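Side-chain contacts in probable conserved lipoprotein LPPA (Mycobacterium tuberculosis, PDB 2V7S), which is of unknown function but is a putative lipoprotein of the mycobacterial cell membrane, belonging to a family confined to pathogenic mycobacteria: residues A[120-125]-A[171-176]; A[71-76]-A[179-184]; A[140-145]-A[162-167]. All blocks are in the same frame, centred on the assembly; numbering follows the deposited sequence.

Contact 1 of 3, residues A[120-125]-A[171-176]; sequences VMFGAT and FRLLQI
On the helix-covered face of the antiparallel sheet, Phe122 of strand 120-122 meets Leu173 of strand 169-175 across the intervening strand 179-184. The two strands share no hydrogen bond; what joins them is side chains long enough to span a neighbour. CE1 of Phe122 lies 3.6 Å from CD1 of Leu173, the methyl coming obliquely at the ring while the two side chains cross at about a right angle. Leu173 holds CG anti to its backbone N (chi1 -179°), and this carries CD1 nearer to strand 120-122 than the start of the side chain would suggest. A large flat ring and a branched aliphatic chain suit this buried place, since both fill space without a polar atom to satisfy. The ring has further apolar company: CG1 of Val120 lies 4.0 Å above one face, toward its rim, and Phe126 meets it edge-to-face. Helix 59-80 reaches Phe122 through Val77, and helix 128-143 packs Phe131 and Ala134 on Leu173. Beyond the strand, the chain loops round so that Thr125 crosses the extended side chain of Gln175 near the end of strand 169-175, with Thr125 CB 3.6 Å from Gln175 CD, at a more exposed margin. Apolar side chains of one sheet face, buried under helices 59-80 and 128-143, form the core expected of a two-layer alpha/beta fold.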
# COMPACT_ATOMS: atom_id res chain seq x y z
N VAL A 120 -10.63 -1.37 32.76
CA VAL A 120 -11.40 -1.83 33.90
C VAL A 120 -10.38 -2.41 34.89
O VAL A 120 -9.52 -3.19 34.48
CB VAL A 120 -12.41 -2.91 33.49
CG1 VAL A 120 -12.88 -3.70 34.73
CG2 VAL A 120 -13.65 -2.28 32.77
N MSE A 121 -10.47 -2.00 36.17
CA MSE A 121 -9.63 -2.56 37.23
C MSE A 121 -10.50 -3.34 38.22
O MSE A 121 -11.44 -2.77 38.78
CB MSE A 121 -9.01 -1.40 38.02
CG MSE A 121 -8.22 -1.87 39.23
SE MSE A 121 -6.50 -2.52 38.62
CE MSE A 121 -5.76 -0.76 38.05
N PHE A 122 -10.17 -4.61 38.50
CA PHE A 122 -10.99 -5.38 39.46
C PHE A 122 -10.44 -5.15 40.88
O PHE A 122 -9.27 -4.83 41.03
CB PHE A 122 -11.06 -6.88 39.11
CG PHE A 122 -11.83 -7.16 37.83
CD1 PHE A 122 -11.15 -7.30 36.62
CD2 PHE A 122 -13.21 -7.27 37.85
CE1 PHE A 122 -11.86 -7.54 35.43
CE2 PHE A 122 -13.95 -7.49 36.64
CZ PHE A 122 -13.22 -7.65 35.44
N GLY A 123 -11.30 -5.25 41.88
CA GLY A 123 -10.92 -4.96 43.27
C GLY A 123 -10.04 -6.07 43.82
O GLY A 123 -8.97 -5.80 44.44
N ALA A 124 -10.47 -7.30 43.62
CA ALA A 124 -9.77 -8.48 44.15
C ALA A 124 -9.11 -9.25 43.02
O ALA A 124 -9.55 -9.17 41.84
CB ALA A 124 -10.75 -9.38 44.89
N THR A 125 -8.07 -10.02 43.35
CA THR A 125 -7.52 -10.94 42.35
C THR A 125 -8.44 -12.18 42.29
O THR A 125 -9.19 -12.46 43.24
CB THR A 125 -6.07 -11.33 42.64
OG1 THR A 125 -5.97 -11.91 43.94
CG2 THR A 125 -5.16 -10.09 42.59
N PHE A 171 -9.89 -8.98 23.31
CA PHE A 171 -10.39 -8.84 24.69
C PHE A 171 -9.40 -9.52 25.57
O PHE A 171 -9.06 -10.67 25.32
CB PHE A 171 -11.75 -9.54 24.85
CG PHE A 171 -12.88 -8.89 24.07
CD1 PHE A 171 -12.88 -8.90 22.67
CD2 PHE A 171 -13.95 -8.29 24.73
CE1 PHE A 171 -13.94 -8.31 21.96
CE2 PHE A 171 -14.99 -7.68 24.01
CZ PHE A 171 -14.98 -7.70 22.64
N ARG A 172 -8.94 -8.85 26.62
CA ARG A 172 -7.89 -9.44 27.47
C ARG A 172 -8.17 -9.21 28.96
O ARG A 172 -8.36 -8.07 29.41
CB ARG A 172 -6.52 -8.85 27.14
CG ARG A 172 -5.40 -9.72 27.70
CD ARG A 172 -4.03 -9.16 27.34
NE ARG A 172 -2.99 -10.06 27.79
CZ ARG A 172 -1.68 -9.81 27.71
NH1 ARG A 172 -0.81 -10.71 28.14
NH2 ARG A 172 -1.26 -8.66 27.19
N LEU A 173 -8.18 -10.32 29.68
CA LEU A 173 -8.29 -10.34 31.11
C LEU A 173 -6.93 -10.81 31.61
O LEU A 173 -6.55 -11.96 31.40
CB LEU A 173 -9.42 -11.30 31.52
CG LEU A 173 -9.76 -11.49 33.00
CD1 LEU A 173 -10.42 -10.21 33.48
CD2 LEU A 173 -10.72 -12.68 33.19
N LEU A 174 -6.18 -9.91 32.24
CA LEU A 174 -4.84 -10.20 32.66
C LEU A 174 -4.68 -9.91 34.14
O LEU A 174 -5.11 -8.87 34.62
CB LEU A 174 -3.83 -9.34 31.86
CG LEU A 174 -2.36 -9.38 32.26
CD1 LEU A 174 -1.71 -10.72 31.99
CD2 LEU A 174 -1.60 -8.28 31.52
N GLN A 175 -4.02 -10.81 34.84
CA GLN A 175 -3.76 -10.65 36.25
C GLN A 175 -2.34 -11.02 36.52
O GLN A 175 -1.94 -12.17 36.28
CB GLN A 175 -4.66 -11.56 37.06
CG GLN A 175 -4.31 -11.61 38.58
CD GLN A 175 -5.27 -12.49 39.34
OE1 GLN A 175 -4.90 -13.53 39.94
NE2 GLN A 175 -6.49 -12.11 39.32
N ILE A 176 -1.58 -10.06 37.02
CA ILE A 176 -0.29 -10.36 37.56
C ILE A 176 -0.37 -10.11 39.08
O ILE A 176 -0.55 -11.06 39.88
CB ILE A 176 0.84 -9.54 36.85
CG1 ILE A 176 0.68 -9.58 35.33
CG2 ILE A 176 2.25 -10.00 37.30
CD1 ILE A 176 0.79 -10.96 34.74

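Contact 2 of 3, residues A[71-76]-A[179-184]; sequences RIIADR and ATLNIT
Ile73 of helix 59-80 packs on Leu181 and Ile183 of strand 179-184, forming part of the helix-on-sheet layer of this alpha/beta fold. The helix and strand segments run nearly antiparallel, at 152°, with their axes 9.9 Å apart, a spacing that one layer of aliphatic side chains fills. Leu181 and Ile183 alternate with Thr180 and Asn182 along the strand, so the apolar pair faces the helix while the polar residues take the other side of the sheet. Neighbouring elements complete the layer: Val120 and Phe122 touch Leu181, and Val138 of helix 128-143 touches Ile73.

The polar interactions lie around this apolar layer and do not cross it. Asp75 accepts a hydrogen bond from Trp86 NE1, and Asn182 OD1 is bonded to Ser119 OG. Within the helix, Asp75 N bonds to Arg71 O at 2.8 Å.

The apolar contacts use both branches of Ile73. The side chains of Ile73 and Leu181 cross at about a right angle, and Ile73 CG2, anti to the backbone N, comes to 3.5 Å from Leu181 CD2. The same leucine methyl is 3.7 Å from Ile73 CB and approaches the backbone N of Ala74, whose small side chain, packed on Val120, probably helps the helix to sit close. The longer branch reaches tip to tip toward Ile183, leaving 4.2 Å between Ile73 CD1 and Ile183 CD1.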
# COMPACT_ATOMS: atom_id res chain seq x y z
N ARG A 71 -18.06 -2.53 30.57
CA ARG A 71 -18.98 -2.41 31.73
C ARG A 71 -19.83 -3.69 31.84
O ARG A 71 -19.95 -4.27 32.90
CB ARG A 71 -19.90 -1.19 31.60
CG ARG A 71 -20.98 -1.03 32.75
CD ARG A 71 -21.87 0.26 32.59
NE ARG A 71 -21.04 1.45 32.28
CZ ARG A 71 -21.05 2.11 31.11
NH1 ARG A 71 -21.88 1.76 30.13
NH2 ARG A 71 -20.23 3.14 30.93
N ILE A 72 -20.42 -4.11 30.73
CA ILE A 72 -21.26 -5.30 30.74
C ILE A 72 -20.48 -6.52 31.25
O ILE A 72 -21.01 -7.30 32.08
CB ILE A 72 -21.85 -5.58 29.34
CG1 ILE A 72 -22.96 -4.56 29.06
CG2 ILE A 72 -22.44 -7.03 29.23
CD1 ILE A 72 -23.35 -4.49 27.58
N ILE A 73 -19.28 -6.71 30.73
CA ILE A 73 -18.44 -7.84 31.13
C ILE A 73 -18.11 -7.74 32.63
O ILE A 73 -18.23 -8.72 33.38
CB ILE A 73 -17.12 -7.92 30.29
CG1 ILE A 73 -17.43 -8.36 28.84
CG2 ILE A 73 -16.10 -8.93 30.95
CD1 ILE A 73 -16.31 -8.03 27.85
N ALA A 74 -17.63 -6.56 33.04
CA ALA A 74 -17.20 -6.34 34.42
C ALA A 74 -18.37 -6.58 35.38
O ALA A 74 -18.18 -7.19 36.43
CB ALA A 74 -16.64 -4.90 34.55
N ASP A 75 -19.56 -6.09 35.03
CA ASP A 75 -20.78 -6.29 35.84
C ASP A 75 -21.16 -7.76 35.98
O ASP A 75 -21.42 -8.21 37.08
CB ASP A 75 -21.98 -5.49 35.31
CG ASP A 75 -21.95 -4.05 35.78
OD1 ASP A 75 -21.33 -3.79 36.81
OD2 ASP A 75 -22.56 -3.19 35.14
N ARG A 76 -21.16 -8.48 34.88
CA ARG A 76 -21.47 -9.91 34.84
C ARG A 76 -20.39 -10.68 35.63
O ARG A 76 -20.69 -11.63 36.37
CB ARG A 76 -21.48 -10.37 33.36
CG ARG A 76 -22.75 -9.95 32.52
CD ARG A 76 -22.75 -10.72 31.20
NE ARG A 76 -22.95 -12.13 31.54
CZ ARG A 76 -22.66 -13.18 30.79
NH1 ARG A 76 -22.89 -14.39 31.27
NH2 ARG A 76 -22.14 -13.02 29.58
N ALA A 179 -5.83 -7.50 38.76
CA ALA A 179 -6.50 -7.91 37.55
C ALA A 179 -7.16 -6.78 36.77
O ALA A 179 -7.80 -5.90 37.35
CB ALA A 179 -7.52 -9.00 37.86
N THR A 180 -6.99 -6.80 35.45
CA THR A 180 -7.59 -5.79 34.59
C THR A 180 -8.32 -6.47 33.46
O THR A 180 -8.04 -7.63 33.14
CB THR A 180 -6.50 -4.84 34.01
OG1 THR A 180 -5.51 -5.61 33.30
CG2 THR A 180 -5.81 -4.05 35.13
N LEU A 181 -9.26 -5.75 32.86
CA LEU A 181 -9.85 -6.11 31.61
C LEU A 181 -9.56 -4.99 30.59
O LEU A 181 -9.83 -3.79 30.86
CB LEU A 181 -11.40 -6.27 31.79
CG LEU A 181 -12.27 -6.35 30.55
CD1 LEU A 181 -11.95 -7.64 29.77
CD2 LEU A 181 -13.80 -6.28 30.88
N ASN A 182 -9.05 -5.38 29.41
CA ASN A 182 -8.88 -4.41 28.35
C ASN A 182 -9.49 -4.91 27.06
O ASN A 182 -9.60 -6.11 26.86
CB ASN A 182 -7.41 -4.09 28.15
CG ASN A 182 -6.90 -3.15 29.20
OD1 ASN A 182 -7.13 -1.93 29.11
ND2 ASN A 182 -6.22 -3.69 30.21
N ILE A 183 -9.91 -3.97 26.22
CA ILE A 183 -10.50 -4.31 24.95
C ILE A 183 -10.01 -3.31 23.92
O ILE A 183 -10.10 -2.08 24.15
CB ILE A 183 -12.07 -4.26 24.98
CG1 ILE A 183 -12.66 -5.05 26.16
CG2 ILE A 183 -12.67 -4.75 23.63
CD1 ILE A 183 -14.15 -4.81 26.36
N THR A 184 -9.57 -3.82 22.78
CA THR A 184 -9.23 -2.98 21.65
C THR A 184 -10.11 -3.43 20.51
O THR A 184 -10.33 -4.64 20.32
CB THR A 184 -7.74 -3.17 21.28
OG1 THR A 184 -6.96 -2.81 22.41
CG2 THR A 184 -7.34 -2.24 20.13

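Contact 3 of 3, residues A[140-145]-A[162-167]; sequences EEAAKY and YDVQGN
Ala142 and Val164 make the apolar part of this contact, with Ala142 CB only 3.5 Å from Val164 CG1, tighter than usual for two methyl carbons. Val164 sets CG1 between its backbone N and carbonyl carbon (chi1 62°), which turns that methyl to the helix; the small alanine permits such a close approach. Phe171 of the adjoining strand touches both residues. Here the C-terminal part of helix 128-143 lies on strand 160-166, near the hairpin turn that leads into strand 169-175 of the antiparallel sheet.

The polar part is a single hydrogen bond, from the turn after strand 160-166 to the backbone of Tyr145. Asn167 ND2 donates to Tyr145 O over 2.8 Å, nearly straight at 168°, with the oxygen in the plane of the Asn167 amide but the donor tilted 34° from the carbonyl plane of Tyr145. An asparagine suits the turn: its amide NH2 serves the carbonyl, while OD1 accepts from Arg40 of the second subunit. The Tyr145 hydroxyl bonds to Thr69 of helix 59-80.

Charged groups lie on the helix side away from the strand. Lys144 NZ forms a salt bridge with Glu141 OE1 at 2.6 Å, and the other carboxylate oxygen, OE2, pairs with Arg76.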
# COMPACT_ATOMS: atom_id res chain seq x y z
N GLU A 140 -17.90 -15.21 26.05
CA GLU A 140 -19.27 -15.02 25.58
C GLU A 140 -19.49 -13.66 24.95
O GLU A 140 -20.13 -13.57 23.89
CB GLU A 140 -20.26 -15.22 26.72
CG GLU A 140 -20.47 -16.68 27.09
CD GLU A 140 -21.38 -16.84 28.28
OE1 GLU A 140 -21.81 -15.81 28.86
OE2 GLU A 140 -21.68 -18.00 28.63
N GLU A 141 -18.94 -12.61 25.56
CA GLU A 141 -19.16 -11.25 25.05
C GLU A 141 -18.29 -10.99 23.83
O GLU A 141 -18.77 -10.41 22.84
CB GLU A 141 -18.93 -10.19 26.13
CG GLU A 141 -19.84 -10.37 27.39
CD GLU A 141 -21.34 -10.16 27.14
OE1 GLU A 141 -21.70 -9.50 26.15
OE2 GLU A 141 -22.16 -10.62 27.95
N ALA A 142 -17.04 -11.45 23.87
CA ALA A 142 -16.14 -11.30 22.71
C ALA A 142 -16.72 -11.96 21.45
O ALA A 142 -16.57 -11.43 20.35
CB ALA A 142 -14.76 -11.87 23.01
N ALA A 143 -17.39 -13.10 21.61
CA ALA A 143 -17.93 -13.82 20.46
C ALA A 143 -18.95 -12.95 19.70
O ALA A 143 -19.11 -13.09 18.48
CB ALA A 143 -18.57 -15.15 20.87
N LYS A 144 -19.60 -12.03 20.42
CA LYS A 144 -20.66 -11.21 19.79
C LYS A 144 -20.02 -10.24 18.80
O LYS A 144 -20.70 -9.68 17.95
CB LYS A 144 -21.44 -10.41 20.84
CG LYS A 144 -22.31 -11.20 21.81
CD LYS A 144 -22.73 -10.24 22.96
CE LYS A 144 -23.71 -10.86 23.96
NZ LYS A 144 -24.05 -9.88 25.04
N TYR A 145 -18.70 -9.99 18.99
CA TYR A 145 -17.90 -9.12 18.13
C TYR A 145 -17.07 -9.89 17.05
O TYR A 145 -16.32 -9.27 16.27
CB TYR A 145 -16.99 -8.23 18.99
CG TYR A 145 -17.77 -7.16 19.72
CD1 TYR A 145 -18.33 -7.41 20.97
CD2 TYR A 145 -17.96 -5.90 19.14
CE1 TYR A 145 -19.07 -6.45 21.64
CE2 TYR A 145 -18.68 -4.90 19.81
CZ TYR A 145 -19.23 -5.19 21.05
OH TYR A 145 -19.96 -4.25 21.71
N TYR A 162 -6.02 -14.39 29.91
CA TYR A 162 -6.98 -14.93 28.97
C TYR A 162 -7.13 -13.90 27.88
O TYR A 162 -7.51 -12.76 28.14
CB TYR A 162 -8.35 -15.23 29.62
CG TYR A 162 -9.34 -15.72 28.59
CD1 TYR A 162 -10.32 -14.88 28.09
CD2 TYR A 162 -9.26 -17.03 28.07
CE1 TYR A 162 -11.22 -15.30 27.11
CE2 TYR A 162 -10.16 -17.47 27.09
CZ TYR A 162 -11.14 -16.59 26.63
OH TYR A 162 -12.04 -16.94 25.66
N ASP A 163 -6.85 -14.31 26.64
CA ASP A 163 -6.92 -13.35 25.55
C ASP A 163 -7.75 -14.01 24.43
O ASP A 163 -7.56 -15.20 24.14
CB ASP A 163 -5.49 -13.03 25.10
CG ASP A 163 -5.41 -11.90 24.08
OD1 ASP A 163 -5.65 -12.16 22.89
OD2 ASP A 163 -5.07 -10.76 24.48
N VAL A 164 -8.69 -13.27 23.86
CA VAL A 164 -9.50 -13.76 22.74
C VAL A 164 -9.60 -12.65 21.67
O VAL A 164 -9.88 -11.45 21.99
CB VAL A 164 -10.87 -14.37 23.20
CG1 VAL A 164 -11.77 -13.35 23.89
CG2 VAL A 164 -11.64 -15.05 22.01
N GLN A 165 -9.29 -13.04 20.43
CA GLN A 165 -9.23 -12.09 19.32
C GLN A 165 -9.95 -12.62 18.09
O GLN A 165 -10.20 -13.81 17.96
CB GLN A 165 -7.78 -11.85 18.88
CG GLN A 165 -6.79 -11.50 19.93
CD GLN A 165 -5.39 -11.49 19.36
OE1 GLN A 165 -5.22 -11.52 18.13
NE2 GLN A 165 -4.39 -11.43 20.23
N GLY A 166 -10.25 -11.70 17.18
CA GLY A 166 -10.87 -12.05 15.93
C GLY A 166 -11.59 -10.83 15.41
O GLY A 166 -12.06 -10.00 16.20
N ASN A 167 -11.66 -10.72 14.08
CA ASN A 167 -12.43 -9.67 13.45
C ASN A 167 -11.82 -8.31 13.78
O ASN A 167 -12.47 -7.26 13.70
CB ASN A 167 -13.90 -9.79 13.88
CG ASN A 167 -14.87 -9.03 12.98
OD1 ASN A 167 -14.66 -8.90 11.77
ND2 ASN A 167 -15.98 -8.56 13.57

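In the fold
All three contacts involve one antiparallel sheet, whose central strands run in the order 120-122, 179-184, 169-175, 160-166. Contacts 1 and 2 have centres about 8 Å apart and are stitched together by backbone bonds such as Arg172 O to Asn182 N, 2.8 Å. Contact 3 lies about 16 Å from contact 1 and 12 Å from contact 2, centre to centre. Phe171 bridges toward it, its N 2.8 Å from Val164 O, while Arg76 NH2 ties helix 59-80 to Glu140 OE1 at 2.9 Å. Along the chain the contacts are nested, 3 within 1 within 2. With the function unknown, no active site can be assigned; a glycerol, probably from crystallisation, hydrogen-bonds to Met121 O and weakly to Phe122 O.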